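Local atomic coordinates of carbonic anhydrase (Porphyridium purpureum, PDB entry 1DDZ), a protein that probably catalyses the reversible hydration of carbon dioxide to hydrogencarbonate and a proton, with zinc ions as cofactor. Residues L113-A116 with V117-K121; M271-L274 with T275-V279; N296-N299 with W300-M304. One frame throughout, in Å; residues are numbered along the deposited sequence.

Interaction 1 (L113-A116 with V117-K121)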
loop_
_atom_site.group_PDB
_atom_site.type_symbol
_atom_site.label_atom_id
_atom_site.label_comp_id
_atom_site.label_asym_id
_atom_site.label_seq_id
_atom_site.Cartn_x
_atom_site.Cartn_y
_atom_site.Cartn_z
ATOM N N LEU A 113 10.976 7.846 -3.373
ATOM C CA LEU A 113 10.887 9.290 -3.633
ATOM C C LEU A 113 11.509 10.113 -2.475
ATOM O O LEU A 113 12.341 10.981 -2.704
ATOM C CB LEU A 113 9.411 9.706 -3.762
ATOM C CG LEU A 113 8.942 10.761 -4.777
ATOM C CD1 LEU A 113 7.670 11.473 -4.238
ATOM C CD2 LEU A 113 10.017 11.745 -5.129
ATOM N N GLN A 114 11.050 9.861 -1.249
ATOM C CA GLN A 114 11.541 10.574 -0.102
ATOM C C GLN A 114 13.038 10.349 0.108
ATOM O O GLN A 114 13.765 11.286 0.429
ATOM C CB GLN A 114 10.749 10.220 1.145
ATOM C CG GLN A 114 11.107 11.153 2.305
ATOM C CD GLN A 114 10.151 11.056 3.461
ATOM O OE1 GLN A 114 9.901 9.978 3.983
ATOM N NE2 GLN A 114 9.614 12.191 3.879
ATOM N N TYR A 115 13.505 9.125 -0.105
ATOM C CA TYR A 115 14.926 8.830 0.045
ATOM C C TYR A 115 15.693 9.660 -0.995
ATOM O O TYR A 115 16.627 10.383 -0.650
ATOM C CB TYR A 115 15.195 7.333 -0.163
ATOM C CG TYR A 115 16.613 6.921 0.138
ATOM C CD1 TYR A 115 17.019 6.662 1.450
ATOM C CD2 TYR A 115 17.547 6.773 -0.885
ATOM C CE1 TYR A 115 18.327 6.259 1.742
ATOM C CE2 TYR A 115 18.860 6.373 -0.614
ATOM C CZ TYR A 115 19.247 6.116 0.706
ATOM O OH TYR A 115 20.541 5.717 0.994
ATOM N N ALA A 116 15.263 9.595 -2.253
ATOM C CA ALA A 116 15.897 10.345 -3.336
ATOM C C ALA A 116 15.910 11.853 -3.065
ATOM O O ALA A 116 16.933 12.519 -3.246
ATOM C CB ALA A 116 15.179 10.063 -4.673
ATOM N N VAL A 117 14.785 12.391 -2.608
ATOM C CA VAL A 117 14.672 13.827 -2.342
ATOM C C VAL A 117 15.318 14.326 -1.041
ATOM O O VAL A 117 16.047 15.315 -1.054
ATOM C CB VAL A 117 13.183 14.280 -2.416
ATOM C CG1 VAL A 117 13.046 15.767 -2.061
ATOM C CG2 VAL A 117 12.619 14.000 -3.832
ATOM N N GLN A 118 15.035 13.672 0.076
ATOM C CA GLN A 118 15.596 14.092 1.355
ATOM C C GLN A 118 16.972 13.511 1.653
ATOM O O GLN A 118 17.832 14.213 2.156
ATOM C CB GLN A 118 14.654 13.768 2.522
ATOM C CG GLN A 118 13.610 14.836 2.876
ATOM C CD GLN A 118 12.236 14.477 2.332
ATOM O OE1 GLN A 118 12.133 13.835 1.290
ATOM N NE2 GLN A 118 11.184 14.830 3.057
ATOM N N TYR A 119 17.173 12.221 1.422
ATOM C CA TYR A 119 18.476 11.645 1.704
ATOM C C TYR A 119 19.485 12.028 0.614
ATOM O O TYR A 119 20.492 12.661 0.888
ATOM C CB TYR A 119 18.393 10.118 1.825
ATOM C CG TYR A 119 17.945 9.568 3.180
ATOM C CD1 TYR A 119 16.594 9.484 3.524
ATOM C CD2 TYR A 119 18.883 9.130 4.124
ATOM C CE1 TYR A 119 16.185 8.978 4.786
ATOM C CE2 TYR A 119 18.483 8.618 5.407
ATOM C CZ TYR A 119 17.121 8.555 5.730
ATOM O OH TYR A 119 16.615 8.187 6.981
ATOM N N LEU A 120 19.186 11.690 -0.635
ATOM C CA LEU A 120 20.104 11.963 -1.740
ATOM C C LEU A 120 20.114 13.380 -2.303
ATOM O O LEU A 120 21.043 13.758 -3.009
ATOM C CB LEU A 120 19.880 10.954 -2.871
ATOM C CG LEU A 120 20.020 9.492 -2.438
ATOM C CD1 LEU A 120 19.868 8.560 -3.616
ATOM C CD2 LEU A 120 21.385 9.297 -1.799
ATOM N N LYS A 121 19.103 14.178 -1.991
ATOM C CA LYS A 121 19.052 15.532 -2.529
ATOM C C LYS A 121 19.116 15.489 -4.056
ATOM O O LYS A 121 19.855 16.226 -4.695
ATOM C CB LYS A 121 20.176 16.389 -1.942
ATOM C CG LYS A 121 20.068 16.574 -0.430
ATOM C CD LYS A 121 18.699 17.107 -0.117
ATOM C CE LYS A 121 18.470 17.303 1.364
ATOM N NZ LYS A 121 17.105 17.899 1.568
#
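The rings of Tyr115 and Tyr119 lie nearly parallel, 21° between planes, but are offset along those planes, with little of one ring over the other. CB of Tyr119 sits over one face of the Tyr115 ring, a CH-pi contact 3.9 Å from the ring centroid, while Tyr115 CE1 lies above a face of the Tyr119 ring, toward its rim. Leu120 approaches the Tyr115 ring obliquely, CG 3.8 Å from CE2. With its CG trans to the backbone nitrogen (chi1 -173°), Tyr115 can run out beside the following turn and meet both neighbours. A broad aromatic ring suits this site, since it meets Tyr119 CB, Leu120 and the Phe93 ring together. The Tyr115 side chain is also about 4 Å from that of Asp330, which binds the second zinc ion. All this occurs where helix 107-119 of the beta-class carbonic anhydrase fold widens into a pi-type turn. Tyr115 O there accepts Leu120 N at 2.9 Å and, weakly, Tyr119 N, before Lys121 leaves helical geometry with positive phi. On the side that faces the sheet, Leu113 CD2 and Val117 CG2 touch at 3.7 Å, both branched chains also packing on Ile125. Gln114 OE1 accepts the backbone nitrogens of Leu401 and Ile402, and Tyr119 OH bonds Asp403.

Interaction 2 (M271-L274 with T275-V279)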
loop_
_atom_site.group_PDB
_atom_site.type_symbol
_atom_site.label_atom_id
_atom_site.label_comp_id
_atom_site.label_asym_id
_atom_site.label_seq_id
_atom_site.Cartn_x
_atom_site.Cartn_y
_atom_site.Cartn_z
ATOM N N MET A 271 -0.686 21.009 -15.270
ATOM C CA MET A 271 -0.983 19.727 -15.917
ATOM C C MET A 271 -1.917 19.866 -17.105
ATOM O O MET A 271 -1.734 19.196 -18.113
ATOM C CB MET A 271 -1.548 18.717 -14.920
ATOM C CG MET A 271 -0.555 18.316 -13.808
ATOM S SD MET A 271 1.064 17.800 -14.410
ATOM C CE MET A 271 0.606 16.447 -15.522
ATOM N N GLU A 272 -2.872 20.784 -17.000
ATOM C CA GLU A 272 -3.838 21.079 -18.064
ATOM C C GLU A 272 -3.041 21.511 -19.290
ATOM O O GLU A 272 -3.233 21.001 -20.389
ATOM C CB GLU A 272 -4.734 22.210 -17.562
ATOM C CG GLU A 272 -5.894 22.623 -18.438
ATOM C CD GLU A 272 -6.804 23.624 -17.728
ATOM O OE1 GLU A 272 -7.895 23.203 -17.279
ATOM O OE2 GLU A 272 -6.422 24.814 -17.593
ATOM N N LYS A 273 -2.067 22.389 -19.077
ATOM C CA LYS A 273 -1.191 22.849 -20.160
ATOM C C LYS A 273 -0.391 21.710 -20.792
ATOM O O LYS A 273 -0.332 21.619 -22.009
ATOM C CB LYS A 273 -0.201 23.890 -19.655
ATOM C CG LYS A 273 0.548 24.586 -20.778
ATOM C CD LYS A 273 1.645 25.490 -20.240
ATOM C CE LYS A 273 1.905 26.662 -21.191
ATOM N NZ LYS A 273 2.035 26.291 -22.643
ATOM N N LEU A 274 0.234 20.865 -19.966
ATOM C CA LEU A 274 1.035 19.733 -20.460
ATOM C C LEU A 274 0.173 18.742 -21.208
ATOM O O LEU A 274 0.517 18.257 -22.279
ATOM C CB LEU A 274 1.753 19.045 -19.298
ATOM C CG LEU A 274 2.783 19.901 -18.573
ATOM C CD1 LEU A 274 3.474 19.045 -17.523
ATOM C CD2 LEU A 274 3.788 20.416 -19.575
ATOM N N THR A 275 -1.023 18.525 -20.699
ATOM C CA THR A 275 -1.943 17.613 -21.360
ATOM C C THR A 275 -2.267 18.148 -22.757
ATOM O O THR A 275 -2.230 17.409 -23.744
ATOM C CB THR A 275 -3.225 17.467 -20.536
ATOM O OG1 THR A 275 -2.883 17.021 -19.223
ATOM C CG2 THR A 275 -4.131 16.448 -21.162
ATOM N N ALA A 276 -2.551 19.447 -22.834
ATOM C CA ALA A 276 -2.863 20.095 -24.104
ATOM C C ALA A 276 -1.725 19.890 -25.085
ATOM O O ALA A 276 -1.945 19.525 -26.241
ATOM C CB ALA A 276 -3.104 21.577 -23.889
ATOM N N GLU A 277 -0.498 20.018 -24.600
ATOM C CA GLU A 277 0.658 19.858 -25.468
ATOM C C GLU A 277 0.894 18.417 -25.892
ATOM O O GLU A 277 1.302 18.145 -27.027
ATOM C CB GLU A 277 1.871 20.497 -24.817
ATOM C CG GLU A 277 1.663 22.004 -24.684
ATOM C CD GLU A 277 2.667 22.709 -23.786
ATOM O OE1 GLU A 277 2.609 23.950 -23.721
ATOM O OE2 GLU A 277 3.495 22.048 -23.137
ATOM N N LEU A 278 0.538 17.472 -25.038
ATOM C CA LEU A 278 0.723 16.076 -25.416
ATOM C C LEU A 278 -0.313 15.718 -26.472
ATOM O O LEU A 278 0.014 15.292 -27.581
ATOM C CB LEU A 278 0.528 15.172 -24.202
ATOM C CG LEU A 278 0.652 13.646 -24.308
ATOM C CD1 LEU A 278 -0.651 12.975 -24.051
ATOM C CD2 LEU A 278 1.216 13.211 -25.616
ATOM N N VAL A 279 -1.573 15.941 -26.114
ATOM C CA VAL A 279 -2.706 15.600 -26.948
ATOM C C VAL A 279 -2.719 16.135 -28.360
ATOM O O VAL A 279 -3.180 15.456 -29.264
ATOM C CB VAL A 279 -4.016 15.872 -26.195
ATOM C CG1 VAL A 279 -5.194 15.746 -27.102
ATOM C CG2 VAL A 279 -4.153 14.851 -25.072
#
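Met271 to Leu274 each offer a carbonyl to the N-H four residues on, from Thr275 to Leu278, in regular alpha-helical fashion, the shortest of these bonds being Thr275 N to Met271 O at 2.8 Å. The side chains add to this frame from two sides of the helix. Met271 O takes a second donor, the hydroxyl of Thr275, with OG1 2.7 Å away. Because OG1 stands beside its own backbone nitrogen (chi1 -57°), it is turned back toward the preceding turn, and it reaches that oxygen from above the carbonyl plane, 43° out of it, whereas the amide nitrogen comes nearly head-on. A threonine serves well here: its hydroxyl is satisfied within the helix, so its small side chain can lie against Leu185 of helix 172-193. Met271 rests on the same helix at Leu185 and His189, and Leu278 on Arg178.

Elsewhere on the surface, Lys273 and Glu277 form a salt bridge, NZ 2.6 Å from OE1. The lysine chain is extended as far as CE and then bends (chi4 -47°), bringing the ammonium nearly onto the C-O axis of the carboxylate. Long, flexible, charged chains suit this outer side. The other carboxylate oxygen, OE2, approaches Leu274 CD2 at 3.9 Å, which places the acid between a charged neighbour and an apolar one. An i to i+4 lysine-glutamate pair beside a methionine, threonine and leucine that pack inward is typical of an amphipathic surface helix, in this case helix 266-279 lying against helix 172-193.

Interaction 3 (N296-N299 with W300-M304)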
loop_
_atom_site.group_PDB
_atom_site.type_symbol
_atom_site.label_atom_id
_atom_site.label_comp_id
_atom_site.label_asym_id
_atom_site.label_seq_id
_atom_site.Cartn_x
_atom_site.Cartn_y
_atom_site.Cartn_z
ATOM N N ASN A 296 21.555 14.345 -24.466
ATOM C CA ASN A 296 22.414 13.253 -24.005
ATOM C C ASN A 296 21.871 11.934 -24.539
ATOM O O ASN A 296 22.621 11.098 -25.053
ATOM C CB ASN A 296 22.441 13.219 -22.490
ATOM C CG ASN A 296 23.093 14.435 -21.911
ATOM O OD1 ASN A 296 23.726 15.193 -22.636
ATOM N ND2 ASN A 296 22.903 14.668 -20.615
ATOM N N ASN A 297 20.557 11.749 -24.448
ATOM C CA ASN A 297 19.949 10.533 -24.979
ATOM C C ASN A 297 20.273 10.389 -26.462
ATOM O O ASN A 297 20.582 9.295 -26.936
ATOM C CB ASN A 297 18.433 10.547 -24.768
ATOM C CG ASN A 297 17.729 9.435 -25.531
ATOM O OD1 ASN A 297 17.893 8.251 -25.229
ATOM N ND2 ASN A 297 16.943 9.810 -26.528
ATOM N N GLU A 298 20.258 11.508 -27.182
ATOM C CA GLU A 298 20.568 11.509 -28.608
ATOM C C GLU A 298 22.010 11.106 -28.885
ATOM O O GLU A 298 22.265 10.322 -29.789
ATOM C CB GLU A 298 20.277 12.879 -29.220
ATOM C CG GLU A 298 20.347 12.911 -30.762
ATOM C CD GLU A 298 19.351 11.970 -31.443
ATOM O OE1 GLU A 298 19.655 11.482 -32.552
ATOM O OE2 GLU A 298 18.258 11.719 -30.881
ATOM N N ASN A 299 22.958 11.632 -28.110
ATOM C CA ASN A 299 24.374 11.281 -28.307
ATOM C C ASN A 299 24.513 9.782 -28.113
ATOM O O ASN A 299 25.094 9.080 -28.947
ATOM C CB ASN A 299 25.292 12.011 -27.317
ATOM C CG ASN A 299 25.331 13.514 -27.541
ATOM O OD1 ASN A 299 25.770 14.267 -26.669
ATOM N ND2 ASN A 299 24.871 13.967 -28.713
ATOM N N TRP A 300 23.908 9.295 -27.034
ATOM C CA TRP A 300 23.914 7.877 -26.712
ATOM C C TRP A 300 23.423 7.049 -27.902
ATOM O O TRP A 300 24.101 6.108 -28.328
ATOM C CB TRP A 300 23.036 7.612 -25.489
ATOM C CG TRP A 300 22.829 6.166 -25.233
ATOM C CD1 TRP A 300 23.771 5.262 -24.817
ATOM C CD2 TRP A 300 21.624 5.412 -25.464
ATOM N NE1 TRP A 300 23.229 3.991 -24.794
ATOM C CE2 TRP A 300 21.912 4.059 -25.186
ATOM C CE3 TRP A 300 20.330 5.755 -25.887
ATOM C CZ2 TRP A 300 20.959 3.048 -25.313
ATOM C CZ3 TRP A 300 19.389 4.756 -26.012
ATOM C CH2 TRP A 300 19.705 3.418 -25.727
ATOM N N ARG A 301 22.258 7.398 -28.440
ATOM C CA ARG A 301 21.695 6.682 -29.577
ATOM C C ARG A 301 22.647 6.612 -30.759
ATOM O O ARG A 301 22.839 5.547 -31.316
ATOM C CB ARG A 301 20.414 7.344 -30.054
ATOM C CG ARG A 301 19.281 7.321 -29.081
ATOM C CD ARG A 301 18.113 7.986 -29.731
ATOM N NE ARG A 301 17.879 7.370 -31.027
ATOM C CZ ARG A 301 17.767 8.036 -32.167
ATOM N NH1 ARG A 301 17.864 9.354 -32.178
ATOM N NH2 ARG A 301 17.550 7.375 -33.296
ATOM N N GLN A 302 23.208 7.749 -31.160
ATOM C CA GLN A 302 24.137 7.793 -32.290
ATOM C C GLN A 302 25.331 6.881 -32.054
ATOM O O GLN A 302 25.730 6.123 -32.930
ATOM C CB GLN A 302 24.612 9.226 -32.540
ATOM C CG GLN A 302 23.515 10.153 -33.034
ATOM C CD GLN A 302 22.721 9.529 -34.164
ATOM O OE1 GLN A 302 23.253 8.771 -34.965
ATOM N NE2 GLN A 302 21.432 9.812 -34.207
ATOM N N LYS A 303 25.864 6.916 -30.835
ATOM C CA LYS A 303 26.997 6.086 -30.446
ATOM C C LYS A 303 26.654 4.610 -30.623
ATOM O O LYS A 303 27.473 3.821 -31.087
ATOM C CB LYS A 303 27.325 6.349 -28.986
ATOM C CG LYS A 303 28.748 6.750 -28.721
ATOM C CD LYS A 303 28.824 7.843 -27.652
ATOM C CE LYS A 303 28.169 7.450 -26.330
ATOM N NZ LYS A 303 28.283 8.543 -25.319
ATOM N N MET A 304 25.441 4.242 -30.228
ATOM C CA MET A 304 24.963 2.866 -30.342
ATOM C C MET A 304 24.811 2.457 -31.791
ATOM O O MET A 304 25.208 1.359 -32.172
ATOM C CB MET A 304 23.613 2.711 -29.648
ATOM C CG MET A 304 23.679 2.821 -28.155
ATOM S SD MET A 304 24.859 1.625 -27.489
ATOM C CE MET A 304 25.985 2.725 -26.630
#
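Glu298 reaches forward along helix 292-307 to both Arg301 and Gln302, an i to i+3 salt bridge and an i to i+4 hydrogen bond made by one carboxylate on the partly exposed side of an alpha helix. Among the charged contacts, Arg301 NH1 lies 2.7 Å from Glu298 OE2, which meets the guanidinium at its edge and near its plane. The bond is weak, with 134° at the hydrogen, and the carboxylate and guanidinium planes are turned 66° apart. NH1 is almost as close to OE1, at 2.8 Å. The glutamate reaches its partners by folding at chi2 (60°), which turns the acid forward over the next turn; Arg301 folds at chi3 to come down to it. Arginine suits this spot because its second donor, NE, can meanwhile bond Asp218 O. Lys303, further along, pairs its NZ with Asp86.

Among the contacts of the indole ring, the buried Trp300 stands against the body of the protein. Asn297 O lies in the plane of its ring at the edge, 3.7 Å from CE3, and Met304 CG lies over one face, 3.5 Å above the plane. A large flat indole suits a place between several elements: Phe312 of helix 311-315 meets it at a steep angle, and Gln83 and Leu84 of helix 81-84 also touch it. The helix thus packs on parts of the chain far earlier in sequence.

The backbone bonds are regular, from Trp300 N to Asn296 O at 3.0 Å through to Lys303 N to Asn299 O. Glu298 OE1 receives the amide of Gln302, whose NE2 comes nearly along the C-O axis at 2.9 Å, with the oxygen lying in the amide plane of Gln302.

Overall arrangement
Along the chain the three contacts follow one another in series; each is local to a single helix, so none closes a long loop, and none nests in or crosses another. Interaction 1 sits at the end of helix 107-119, beside the sheet that contains strands 69-74 and 124-130, and it also reaches residues 397-403 and the zinc ligand Asp330 from the later half of the chain. Interaction 2 follows on helix 266-279, packed on helix 172-193. Helix 292-307, the next in sequence, carries interaction 3 and joins helix 81-84 to helix 311-315. The centres lie about 27 to 28 Å apart, and no two of the contacts touch.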